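Long-range contacts in maltose/maltodextrin-binding protein (PDB 2GH9), which binds maltotriose, and probably related maltodextrins, as a periplasmic solute-binding protein, probably handing them on to a membrane transporter: residues G148-I153 with L208-V213; L88-G93 with P307-A312; L180-L185 with P336-M341; S114-Y119 with S326-L331. One frame throughout, in Å; residues are numbered along the deposited sequence.

From the N terminus, the chain first passes 88-93 of contact 2, which closes at 307-312. Contact 4 opens next, at 114-119. Here the chain leaves strand 104-113 of the larger sheet and enters the four-stranded sheet. Contact 1 starts at 148-153 and shuts early, at 208-213, so its loop lies within those of contacts 2 and 4. Contact 3 begins between these two ends, at 180-185, and therefore crosses contact 1. Then come 307-312, 326-331 and 336-341. Contacts 2, 3 and 4 thus cross one another. Contacts 1 and 4 both reach the four-stranded sheet, while contact 2 joins helix ends beside the larger one. Contact 3 ties a short hairpin to the loop before helix 341-357.

Contact 1 of 4, residues G148-I153 with L208-V213; sequences GFLYNI and LVPEGV
V209 fills the centre of this buried contact, which lays the loop after helix 189-204 against strand 149-150, an outermost strand of the four-stranded sheet in one alpha/beta lobe. V209 and I153 meet tip to tip, with I153 CD1 3.7 Å from V209 CB. V209 CG2 meets the edge of the Y151 ring, 4.1 Å from Y151 CD1, and also lies near F149 CD2, where the V209 and F149 side chains cross obliquely. L150 CD2 lies 3.6 Å from L208 O and 4.0 Å from P210 CD, where the L150 side chain crosses the proline at about a right angle. V213 CG1, anti to its backbone N (chi1 -170°), lies 3.6 Å from Y151 O. P210 to V213 form a type II turn, and V209 and V213, before it and at its end, both point toward 148-153.

The second shell holds these groups. The L150 backbone hydrogen-bonds to that of M229 in strand 227-232, and F149 meets F134 edge to face. N159 bonds to Y151 OH through OD1, which fixes the far end of that ring, and donates from ND2 to I153 O. R203 donates to V209 O from helix 189-204.

Two waters bridge the segments. F149 O and L208 O are both acceptors and lie 3.1 Å apart, so they cannot bond directly. A water accepts from F149 N and donates to L208 O. N152, near a bound glucose, shares the second water. That water donates to N152 OD1 at 3.1 Å and to V213 O at 2.7 Å.

Contact 2 of 4, residues L88-G93 with P307-A312; sequences LADLQG and PVSKSA
The N-terminus of helix 310-315 is set against the C-terminal end of helix 85-90, with D90 gripping the helix start and L91 bridged to S309. The bridge is a single antiparallel pair of the non-hydrogen-bonded kind, with its two bonds on the flanking residues. Q92 N donates to V308 O at 2.9 Å and a nearly straight 169°. K310 N donates to D90 O at 2.7 Å, almost along the C=O axis.

S309 is the N-cap. Its OG accepts from A312 N at 3.1 Å and 173°. D90 adds a second grip from the other segment. Its CG is anti to the backbone N (chi1 171°), which carries CG toward the start of the helix. There OD1 takes S311 N at 2.9 Å through its syn lone pair. S309 OG donates to OD2, although the modelled 2.4 Å is very short and the exact length is doubtful. A negative group at this helix end would probably be favoured by the helix dipole. An alanine in place of D90 would probably leave S311 N without its acceptor and S309 OG without the group it donates to.

K310 lies across the neighbouring helix end, and its NZ makes a weak bond to A89 O at 3.3 Å. L91 CD2 also meets V308 CG2, and both residues touch P109 of strand 104-113. The Q92 side chain crosses V308 at about a right angle. At its end, one water donates to Q92 OE1 at 3.1 Å and to P307 O at 2.8 Å.

Contact 3 of 4, residues L180-L185 with P336-M341; sequences LDPTKL and PNIPEM
P182 and E340 come closest in backbone, their CA atoms 6.7 Å apart, and each sits in a type I turn: D181 to K184 on one segment and I338 to M341 on the other. The link is made by side chains. L180 crosses P336 at about a right angle and sets its CD1 3.6 Å from P336 CB. I338 reaches across with its CD1, which lies 4.2 Å from P182 CB and 4.4 Å from L180 CB, so one methyl touches both residues. P182 meets the aliphatic part of E340, with P182 CB 3.8 Å from E340 CG. The E340 chain bends at chi2 (89°), and this brings CD to 3.9 Å from P182 CG.

The first segment starts on strand 179-181, which pairs antiparallel with 172-175 in a two-stranded sheet. The turn that follows, D181 to K184, is braced from within. D181 OD1 accepts from T183 N at 2.8 Å, an Asx turn in which the donor sits 58° out of the carboxylate plane. K184 NZ makes a salt bridge to D181 OD2 at 3.4 Å and another to D175. Its charge would probably offset the closeness of the two aspartates. I378 of helix 363-378 touches both P182 and E340.

Contact 4 of 4, residues S114-Y119 with S326-L331; sequences SVALIY and SKVFPL
S114 begins the contact, just where the chain passes from strand 104-113 of one lobe's sheet to strand 116-120 of the other's, a link that fits the hinge of a periplasmic binding protein. Its OG sits between the backbone N and the carbonyl carbon (chi1 82°), and this points it at the second segment. OG lies 3.5 Å from V328 CG1 and 3.6 Å from F329 CE1, in plane at the ring edge. S114 CB backs it up, 3.8 Å from the same CE1. The OG also donates to V115 O at 2.9 Å, from 42° above the carbonyl plane.

V115 adds only its O, 3.8 Å from V328 CG1. Its side chain turns away and touches W235. A116 follows with its CB 4.2 Å from V328 CG2, while its backbone bonds to N232 in the sheet. L266 of strand 265-273 touches both S114 and F329.

An alanine at S114 would probably leave V115 O without this donor and open a small gap beside V328 CG1 and the F329 ring edge. The hydroxyl bonds within its own segment, so the segments meet across by van der Waals contact alone.

Contact 1 of 4, residues G148-I153 with L208-V213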
loop_
_atom_site.group_PDB
_atom_site.type_symbol
_atom_site.label_atom_id
_atom_site.label_comp_id
_atom_site.label_asym_id
_atom_site.label_seq_id
_atom_site.Cartn_x
_atom_site.Cartn_y
_atom_site.Cartn_z
ATOM N N GLY A 148 -22.058 -3.983 6.966
ATOM C CA GLY A 148 -22.117 -3.794 5.509
ATOM C C GLY A 148 -20.800 -3.267 4.942
ATOM O O GLY A 148 -20.400 -3.662 3.850
ATOM N N PHE A 149 -20.162 -2.354 5.680
ATOM C CA PHE A 149 -18.905 -1.743 5.274
ATOM C C PHE A 149 -18.021 -1.297 6.433
ATOM O O PHE A 149 -18.443 -0.555 7.328
ATOM C CB PHE A 149 -19.147 -0.555 4.342
ATOM C CG PHE A 149 -17.896 0.174 3.978
ATOM C CD1 PHE A 149 -16.925 -0.442 3.183
ATOM C CD2 PHE A 149 -17.668 1.469 4.421
ATOM C CE1 PHE A 149 -15.770 0.220 2.865
ATOM C CE2 PHE A 149 -16.504 2.136 4.080
ATOM C CZ PHE A 149 -15.562 1.507 3.308
ATOM N N LEU A 150 -16.762 -1.739 6.389
ATOM C CA LEU A 150 -15.779 -1.376 7.365
ATOM C C LEU A 150 -14.439 -1.172 6.663
ATOM O O LEU A 150 -14.183 -1.774 5.627
ATOM C CB LEU A 150 -15.646 -2.457 8.443
ATOM C CG LEU A 150 -16.821 -2.669 9.424
ATOM C CD1 LEU A 150 -16.465 -3.803 10.430
ATOM C CD2 LEU A 150 -17.139 -1.352 10.138
ATOM N N TYR A 151 -13.612 -0.315 7.243
ATOM C CA TYR A 151 -12.237 -0.103 6.763
ATOM C C TYR A 151 -11.412 0.636 7.815
ATOM O O TYR A 151 -11.962 1.166 8.789
ATOM C CB TYR A 151 -12.220 0.638 5.396
ATOM C CG TYR A 151 -12.308 2.151 5.457
ATOM C CD1 TYR A 151 -13.465 2.778 5.903
ATOM C CD2 TYR A 151 -11.250 2.959 5.029
ATOM C CE1 TYR A 151 -13.561 4.145 5.967
ATOM C CE2 TYR A 151 -11.334 4.353 5.090
ATOM C CZ TYR A 151 -12.513 4.932 5.562
ATOM O OH TYR A 151 -12.672 6.279 5.636
ATOM N N ASN A 152 -10.099 0.678 7.602
ATOM C CA ASN A 152 -9.183 1.399 8.482
ATOM C C ASN A 152 -9.357 2.914 8.353
ATOM O O ASN A 152 -8.547 3.604 7.757
ATOM C CB ASN A 152 -7.735 0.956 8.201
ATOM C CG ASN A 152 -6.769 1.385 9.267
ATOM O OD1 ASN A 152 -7.144 1.987 10.286
ATOM N ND2 ASN A 152 -5.484 1.066 9.046
ATOM N N ILE A 153 -10.418 3.423 8.983
ATOM C CA ILE A 153 -10.885 4.790 8.798
ATOM C C ILE A 153 -9.906 5.889 9.199
ATOM O O ILE A 153 -9.917 6.980 8.629
ATOM C CB ILE A 153 -12.284 4.961 9.516
ATOM C CG1 ILE A 153 -12.920 6.317 9.232
ATOM C CG2 ILE A 153 -12.179 4.714 11.018
ATOM C CD1 ILE A 153 -14.430 6.316 9.494
ATOM N N LEU A 208 -21.752 3.936 9.223
ATOM C CA LEU A 208 -21.174 2.736 8.622
ATOM C C LEU A 208 -19.961 2.220 9.403
ATOM O O LEU A 208 -19.810 0.999 9.600
ATOM C CB LEU A 208 -20.808 2.987 7.145
ATOM C CG LEU A 208 -21.975 3.144 6.161
ATOM C CD1 LEU A 208 -21.482 3.278 4.722
ATOM C CD2 LEU A 208 -22.922 1.967 6.267
ATOM N N VAL A 209 -19.124 3.150 9.865
ATOM C CA VAL A 209 -17.860 2.817 10.502
ATOM C C VAL A 209 -17.805 3.409 11.908
ATOM O O VAL A 209 -17.478 4.568 12.075
ATOM C CB VAL A 209 -16.657 3.316 9.655
ATOM C CG1 VAL A 209 -15.363 2.735 10.211
ATOM C CG2 VAL A 209 -16.853 2.920 8.153
ATOM N N PRO A 210 -18.147 2.605 12.926
ATOM C CA PRO A 210 -18.125 3.125 14.300
ATOM C C PRO A 210 -16.729 3.342 14.887
ATOM O O PRO A 210 -15.706 3.051 14.255
ATOM C CB PRO A 210 -18.882 2.055 15.099
ATOM C CG PRO A 210 -18.751 0.792 14.288
ATOM C CD PRO A 210 -18.627 1.211 12.850
ATOM N N GLU A 211 -16.714 3.862 16.111
ATOM C CA GLU A 211 -15.499 4.016 16.888
ATOM C C GLU A 211 -14.749 2.675 17.027
ATOM O O GLU A 211 -15.339 1.583 17.009
ATOM C CB GLU A 211 -15.857 4.615 18.259
ATOM C CG GLU A 211 -14.764 4.527 19.306
ATOM C CD GLU A 211 -13.550 5.376 18.996
ATOM O OE1 GLU A 211 -13.731 6.531 18.552
ATOM O OE2 GLU A 211 -12.412 4.899 19.247
ATOM N N GLY A 212 -13.429 2.768 17.104
ATOM C CA GLY A 212 -12.594 1.606 17.358
ATOM C C GLY A 212 -12.133 0.847 16.131
ATOM O O GLY A 212 -11.247 0.003 16.232
ATOM N N VAL A 213 -12.702 1.140 14.963
ATOM C CA VAL A 213 -12.406 0.322 13.782
ATOM C C VAL A 213 -11.051 0.694 13.163
ATOM O O VAL A 213 -10.890 1.751 12.542
ATOM C CB VAL A 213 -13.527 0.380 12.734
ATOM C CG1 VAL A 213 -13.290 -0.673 11.642
ATOM C CG2 VAL A 213 -14.882 0.139 13.407
HETATM O O HOH W 1 -21.023 -1.243 8.231
HETATM O O HOH W 2 -8.943 3.555 12.262
#

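Contact 2 of 4, residues L88-G93 with P307-A312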
loop_
_atom_site.group_PDB
_atom_site.type_symbol
_atom_site.label_atom_id
_atom_site.label_comp_id
_atom_site.label_asym_id
_atom_site.label_seq_id
_atom_site.Cartn_x
_atom_site.Cartn_y
_atom_site.Cartn_z
ATOM N N LEU A 88 15.391 -5.455 -16.605
ATOM C CA LEU A 88 14.845 -4.091 -16.537
ATOM C C LEU A 88 13.785 -3.775 -17.592
ATOM O O LEU A 88 12.743 -3.193 -17.265
ATOM C CB LEU A 88 15.982 -3.057 -16.596
ATOM C CG LEU A 88 16.892 -3.083 -15.367
ATOM C CD1 LEU A 88 18.162 -2.236 -15.585
ATOM C CD2 LEU A 88 16.120 -2.651 -14.096
ATOM N N ALA A 89 14.031 -4.190 -18.838
ATOM C CA ALA A 89 13.080 -3.995 -19.955
ATOM C C ALA A 89 11.719 -4.635 -19.723
ATOM O O ALA A 89 10.697 -4.167 -20.254
ATOM C CB ALA A 89 13.681 -4.531 -21.296
ATOM N N ASP A 90 11.701 -5.729 -18.968
ATOM C CA ASP A 90 10.450 -6.430 -18.708
ATOM C C ASP A 90 9.612 -5.777 -17.585
ATOM O O ASP A 90 8.443 -6.108 -17.409
ATOM C CB ASP A 90 10.729 -7.893 -18.377
ATOM C CG ASP A 90 9.511 -8.613 -17.900
ATOM O OD1 ASP A 90 8.553 -8.740 -18.698
ATOM O OD2 ASP A 90 9.498 -9.055 -16.717
ATOM N N LEU A 91 10.213 -4.860 -16.845
ATOM C CA LEU A 91 9.507 -4.157 -15.759
ATOM C C LEU A 91 8.628 -3.017 -16.282
ATOM O O LEU A 91 9.014 -2.277 -17.191
ATOM C CB LEU A 91 10.504 -3.577 -14.745
ATOM C CG LEU A 91 11.493 -4.505 -14.028
ATOM C CD1 LEU A 91 12.455 -3.685 -13.168
ATOM C CD2 LEU A 91 10.792 -5.543 -13.181
ATOM N N GLN A 92 7.450 -2.867 -15.685
ATOM C CA GLN A 92 6.592 -1.720 -15.939
ATOM C C GLN A 92 7.316 -0.420 -15.571
ATOM O O GLN A 92 7.936 -0.312 -14.511
ATOM C CB GLN A 92 5.310 -1.840 -15.116
ATOM C CG GLN A 92 4.385 -2.953 -15.550
ATOM C CD GLN A 92 3.280 -3.241 -14.550
ATOM O OE1 GLN A 92 3.344 -2.826 -13.381
ATOM N NE2 GLN A 92 2.248 -3.968 -15.006
ATOM N N GLY A 93 7.231 0.563 -16.456
ATOM C CA GLY A 93 7.811 1.882 -16.229
ATOM C C GLY A 93 7.565 2.532 -14.869
ATOM O O GLY A 93 8.462 3.107 -14.294
ATOM N N PRO A 307 2.134 -8.728 -10.073
ATOM C CA PRO A 307 3.507 -8.586 -10.620
ATOM C C PRO A 307 3.759 -7.280 -11.373
ATOM O O PRO A 307 2.876 -6.785 -12.074
ATOM C CB PRO A 307 3.627 -9.779 -11.577
ATOM C CG PRO A 307 2.730 -10.808 -10.961
ATOM C CD PRO A 307 1.542 -10.021 -10.441
ATOM N N VAL A 308 4.947 -6.705 -11.203
ATOM C CA VAL A 308 5.346 -5.554 -12.009
ATOM C C VAL A 308 6.113 -5.999 -13.287
ATOM O O VAL A 308 6.543 -5.162 -14.085
ATOM C CB VAL A 308 6.167 -4.533 -11.202
ATOM C CG1 VAL A 308 5.303 -3.963 -10.043
ATOM C CG2 VAL A 308 7.428 -5.159 -10.687
ATOM N N SER A 309 6.278 -7.310 -13.452
ATOM C CA SER A 309 6.807 -7.875 -14.700
ATOM C C SER A 309 5.718 -7.837 -15.774
ATOM O O SER A 309 4.692 -8.490 -15.636
ATOM C CB SER A 309 7.283 -9.313 -14.472
ATOM O OG SER A 309 7.511 -10.016 -15.683
ATOM N N LYS A 310 5.948 -7.072 -16.843
ATOM C CA LYS A 310 5.041 -7.093 -18.006
ATOM C C LYS A 310 4.699 -8.518 -18.423
ATOM O O LYS A 310 3.531 -8.884 -18.557
ATOM C CB LYS A 310 5.667 -6.388 -19.203
ATOM C CG LYS A 310 5.818 -4.887 -19.081
ATOM C CD LYS A 310 6.363 -4.342 -20.394
ATOM C CE LYS A 310 7.164 -3.060 -20.226
ATOM N NZ LYS A 310 7.969 -2.707 -21.457
ATOM N N SER A 311 5.747 -9.308 -18.635
ATOM C CA SER A 311 5.652 -10.733 -18.986
ATOM C C SER A 311 4.726 -11.524 -18.041
ATOM O O SER A 311 3.760 -12.169 -18.484
ATOM C CB SER A 311 7.080 -11.317 -18.979
ATOM O OG SER A 311 7.111 -12.729 -19.005
ATOM N N ALA A 312 5.031 -11.477 -16.739
ATOM C CA ALA A 312 4.252 -12.189 -15.731
ATOM C C ALA A 312 2.797 -11.696 -15.650
ATOM O O ALA A 312 1.886 -12.496 -15.461
ATOM C CB ALA A 312 4.944 -12.088 -14.363
HETATM O O HOH W 3 1.162 -4.599 -12.101
#

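Contact 3 of 4, residues L180-L185 with P336-M341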
loop_
_atom_site.group_PDB
_atom_site.type_symbol
_atom_site.label_atom_id
_atom_site.label_comp_id
_atom_site.label_asym_id
_atom_site.label_seq_id
_atom_site.Cartn_x
_atom_site.Cartn_y
_atom_site.Cartn_z
ATOM N N LEU A 180 7.941 16.903 -8.268
ATOM C CA LEU A 180 7.080 17.295 -7.155
ATOM C C LEU A 180 7.707 18.428 -6.359
ATOM O O LEU A 180 8.918 18.444 -6.139
ATOM C CB LEU A 180 6.817 16.118 -6.220
ATOM C CG LEU A 180 6.080 14.913 -6.808
ATOM C CD1 LEU A 180 6.246 13.746 -5.865
ATOM C CD2 LEU A 180 4.597 15.203 -7.076
ATOM N N ASP A 181 6.877 19.381 -5.949
ATOM C CA ASP A 181 7.289 20.427 -5.034
ATOM C C ASP A 181 6.679 20.096 -3.681
ATOM O O ASP A 181 5.461 20.185 -3.518
ATOM C CB ASP A 181 6.836 21.814 -5.517
ATOM C CG ASP A 181 7.222 22.941 -4.554
ATOM O OD1 ASP A 181 7.927 22.684 -3.552
ATOM O OD2 ASP A 181 6.811 24.101 -4.785
ATOM N N PRO A 182 7.525 19.708 -2.711
ATOM C CA PRO A 182 7.060 19.429 -1.351
ATOM C C PRO A 182 6.550 20.653 -0.584
ATOM O O PRO A 182 5.946 20.503 0.477
ATOM C CB PRO A 182 8.294 18.826 -0.663
ATOM C CG PRO A 182 9.436 19.255 -1.467
ATOM C CD PRO A 182 8.970 19.482 -2.859
ATOM N N THR A 183 6.783 21.848 -1.117
ATOM C CA THR A 183 6.277 23.074 -0.501
ATOM C C THR A 183 4.796 23.327 -0.821
ATOM O O THR A 183 4.151 24.148 -0.146
ATOM C CB THR A 183 7.098 24.314 -0.936
ATOM O OG1 THR A 183 6.780 24.667 -2.296
ATOM C CG2 THR A 183 8.603 24.047 -0.787
ATOM N N LYS A 184 4.267 22.621 -1.828
ATOM C CA LYS A 184 2.879 22.796 -2.280
ATOM C C LYS A 184 1.996 21.550 -2.069
ATOM O O LYS A 184 1.835 20.728 -2.977
ATOM C CB LYS A 184 2.869 23.185 -3.758
ATOM C CG LYS A 184 3.413 24.600 -4.056
ATOM C CD LYS A 184 3.671 24.759 -5.569
ATOM C CE LYS A 184 4.442 26.040 -5.893
ATOM N NZ LYS A 184 5.239 25.882 -7.156
ATOM N N LEU A 185 1.420 21.420 -0.875
ATOM C CA LEU A 185 0.482 20.331 -0.607
ATOM C C LEU A 185 -0.758 20.501 -1.469
ATOM O O LEU A 185 -1.109 21.626 -1.835
ATOM C CB LEU A 185 0.032 20.302 0.851
ATOM C CG LEU A 185 0.918 19.725 1.949
ATOM C CD1 LEU A 185 0.158 19.826 3.264
ATOM C CD2 LEU A 185 1.324 18.287 1.681
ATOM N N PRO A 336 4.254 9.402 -3.836
ATOM C CA PRO A 336 5.556 10.001 -4.019
ATOM C C PRO A 336 6.609 9.178 -3.286
ATOM O O PRO A 336 6.326 8.620 -2.200
ATOM C CB PRO A 336 5.431 11.374 -3.335
ATOM C CG PRO A 336 3.993 11.603 -3.122
ATOM C CD PRO A 336 3.406 10.213 -2.954
ATOM N N ASN A 337 7.811 9.122 -3.855
ATOM C CA ASN A 337 8.905 8.427 -3.211
ATOM C C ASN A 337 9.933 9.379 -2.601
ATOM O O ASN A 337 10.944 8.937 -2.105
ATOM C CB ASN A 337 9.548 7.413 -4.168
ATOM C CG ASN A 337 10.636 8.008 -5.065
ATOM O OD1 ASN A 337 10.843 9.224 -5.134
ATOM N ND2 ASN A 337 11.338 7.125 -5.764
ATOM N N ILE A 338 9.640 10.673 -2.609
ATOM C CA ILE A 338 10.587 11.690 -2.088
ATOM C C ILE A 338 10.715 11.645 -0.570
ATOM O O ILE A 338 9.795 11.194 0.134
ATOM C CB ILE A 338 10.225 13.126 -2.561
ATOM C CG1 ILE A 338 8.806 13.540 -2.137
ATOM C CG2 ILE A 338 10.387 13.223 -4.063
ATOM C CD1 ILE A 338 8.510 15.010 -2.358
ATOM N N PRO A 339 11.863 12.105 -0.037
ATOM C CA PRO A 339 12.088 11.988 1.398
ATOM C C PRO A 339 11.002 12.604 2.271
ATOM O O PRO A 339 10.704 12.085 3.345
ATOM C CB PRO A 339 13.421 12.719 1.599
ATOM C CG PRO A 339 14.101 12.586 0.299
ATOM C CD PRO A 339 13.025 12.695 -0.722
ATOM N N GLU A 340 10.429 13.701 1.789
ATOM C CA GLU A 340 9.434 14.483 2.510
ATOM C C GLU A 340 8.113 13.741 2.754
ATOM O O GLU A 340 7.387 14.046 3.699
ATOM C CB GLU A 340 9.168 15.780 1.730
ATOM C CG GLU A 340 10.375 16.739 1.708
ATOM C CD GLU A 340 11.349 16.518 0.547
ATOM O OE1 GLU A 340 11.156 15.607 -0.287
ATOM O OE2 GLU A 340 12.331 17.287 0.473
ATOM N N MET A 341 7.809 12.752 1.915
ATOM C CA MET A 341 6.617 11.921 2.125
ATOM C C MET A 341 6.557 11.360 3.560
ATOM O O MET A 341 5.483 11.302 4.156
ATOM C CB MET A 341 6.566 10.784 1.079
ATOM C CG MET A 341 5.190 10.218 0.841
ATOM S SD MET A 341 3.887 11.437 0.552
ATOM C CE MET A 341 2.851 11.203 1.997
#

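Contact 4 of 4, residues S114-Y119 with S326-L331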
loop_
_atom_site.group_PDB
_atom_site.type_symbol
_atom_site.label_atom_id
_atom_site.label_comp_id
_atom_site.label_asym_id
_atom_site.label_seq_id
_atom_site.Cartn_x
_atom_site.Cartn_y
_atom_site.Cartn_z
ATOM N N SER A 114 -2.940 -1.661 -4.634
ATOM C CA SER A 114 -3.723 -0.498 -4.245
ATOM C C SER A 114 -4.871 -1.002 -3.410
ATOM O O SER A 114 -5.206 -2.185 -3.461
ATOM C CB SER A 114 -4.257 0.248 -5.486
ATOM O OG SER A 114 -5.436 -0.359 -5.989
ATOM N N VAL A 115 -5.499 -0.114 -2.649
ATOM C CA VAL A 115 -6.786 -0.459 -2.070
ATOM C C VAL A 115 -7.871 -0.475 -3.140
ATOM O O VAL A 115 -7.741 0.097 -4.234
ATOM C CB VAL A 115 -7.205 0.479 -0.869
ATOM C CG1 VAL A 115 -6.202 0.329 0.272
ATOM C CG2 VAL A 115 -7.383 1.952 -1.320
ATOM N N ALA A 116 -8.941 -1.185 -2.807
ATOM C CA ALA A 116 -10.112 -1.317 -3.655
ATOM C C ALA A 116 -11.300 -1.790 -2.795
ATOM O O ALA A 116 -11.141 -2.194 -1.640
ATOM C CB ALA A 116 -9.867 -2.322 -4.762
ATOM N N LEU A 117 -12.476 -1.753 -3.401
ATOM C CA LEU A 117 -13.670 -2.294 -2.808
ATOM C C LEU A 117 -13.623 -3.810 -3.009
ATOM O O LEU A 117 -13.776 -4.311 -4.128
ATOM C CB LEU A 117 -14.925 -1.682 -3.446
ATOM C CG LEU A 117 -16.233 -2.272 -2.901
ATOM C CD1 LEU A 117 -16.392 -1.851 -1.448
ATOM C CD2 LEU A 117 -17.407 -1.855 -3.749
ATOM N N ILE A 118 -13.374 -4.518 -1.910
ATOM C CA ILE A 118 -13.371 -5.962 -1.903
ATOM C C ILE A 118 -14.678 -6.394 -1.221
ATOM O O ILE A 118 -14.953 -6.037 -0.075
ATOM C CB ILE A 118 -12.144 -6.536 -1.202
ATOM C CG1 ILE A 118 -10.865 -5.850 -1.714
ATOM C CG2 ILE A 118 -12.062 -8.075 -1.417
ATOM C CD1 ILE A 118 -9.565 -6.280 -0.949
ATOM N N TYR A 119 -15.492 -7.131 -1.964
ATOM C CA TYR A 119 -16.834 -7.517 -1.506
ATOM C C TYR A 119 -16.967 -9.022 -1.415
ATOM O O TYR A 119 -16.541 -9.740 -2.322
ATOM C CB TYR A 119 -17.955 -6.960 -2.413
ATOM C CG TYR A 119 -17.887 -7.291 -3.877
ATOM C CD1 TYR A 119 -17.155 -6.496 -4.747
ATOM C CD2 TYR A 119 -18.589 -8.384 -4.412
ATOM C CE1 TYR A 119 -17.085 -6.764 -6.073
ATOM C CE2 TYR A 119 -18.522 -8.671 -5.751
ATOM C CZ TYR A 119 -17.769 -7.858 -6.585
ATOM O OH TYR A 119 -17.661 -8.105 -7.932
ATOM N N SER A 326 -6.557 -4.556 -12.514
ATOM C CA SER A 326 -6.289 -3.859 -13.782
ATOM C C SER A 326 -7.336 -2.788 -14.103
ATOM O O SER A 326 -7.091 -1.871 -14.886
ATOM C CB SER A 326 -6.183 -4.855 -14.962
ATOM O OG SER A 326 -7.445 -5.096 -15.599
ATOM N N LYS A 327 -8.509 -2.897 -13.497
ATOM C CA LYS A 327 -9.552 -1.926 -13.693
ATOM C C LYS A 327 -9.494 -0.838 -12.618
ATOM O O LYS A 327 -10.150 0.188 -12.743
ATOM C CB LYS A 327 -10.911 -2.637 -13.720
ATOM C CG LYS A 327 -11.118 -3.528 -14.995
ATOM C CD LYS A 327 -11.334 -2.646 -16.246
ATOM C CE LYS A 327 -10.987 -3.357 -17.605
ATOM N NZ LYS A 327 -9.520 -3.399 -17.926
ATOM N N VAL A 328 -8.702 -1.072 -11.572
ATOM C CA VAL A 328 -8.550 -0.129 -10.469
ATOM C C VAL A 328 -7.280 0.700 -10.634
ATOM O O VAL A 328 -7.309 1.916 -10.437
ATOM C CB VAL A 328 -8.568 -0.855 -9.083
ATOM C CG1 VAL A 328 -8.231 0.124 -7.955
ATOM C CG2 VAL A 328 -9.897 -1.534 -8.838
ATOM N N PHE A 329 -6.165 0.072 -11.019
ATOM C CA PHE A 329 -4.895 0.812 -11.092
ATOM C C PHE A 329 -4.911 2.067 -11.951
ATOM O O PHE A 329 -4.316 3.064 -11.578
ATOM C CB PHE A 329 -3.719 -0.078 -11.537
ATOM C CG PHE A 329 -3.300 -1.128 -10.517
ATOM C CD1 PHE A 329 -3.759 -1.111 -9.198
ATOM C CD2 PHE A 329 -2.415 -2.126 -10.895
ATOM C CE1 PHE A 329 -3.354 -2.080 -8.297
ATOM C CE2 PHE A 329 -2.016 -3.101 -10.007
ATOM C CZ PHE A 329 -2.470 -3.070 -8.694
ATOM N N PRO A 330 -5.574 2.026 -13.114
ATOM C CA PRO A 330 -5.616 3.247 -13.935
ATOM C C PRO A 330 -6.343 4.439 -13.321
ATOM O O PRO A 330 -6.164 5.562 -13.796
ATOM C CB PRO A 330 -6.345 2.792 -15.201
ATOM C CG PRO A 330 -6.124 1.326 -15.246
ATOM C CD PRO A 330 -6.242 0.907 -13.794
ATOM N N LEU A 331 -7.147 4.202 -12.289
ATOM C CA LEU A 331 -7.816 5.295 -11.574
ATOM C C LEU A 331 -6.891 6.045 -10.599
ATOM O O LEU A 331 -7.177 7.178 -10.202
ATOM C CB LEU A 331 -9.006 4.748 -10.811
ATOM C CG LEU A 331 -10.006 3.905 -11.584
ATOM C CD1 LEU A 331 -11.062 3.397 -10.624
ATOM C CD2 LEU A 331 -10.613 4.658 -12.790
#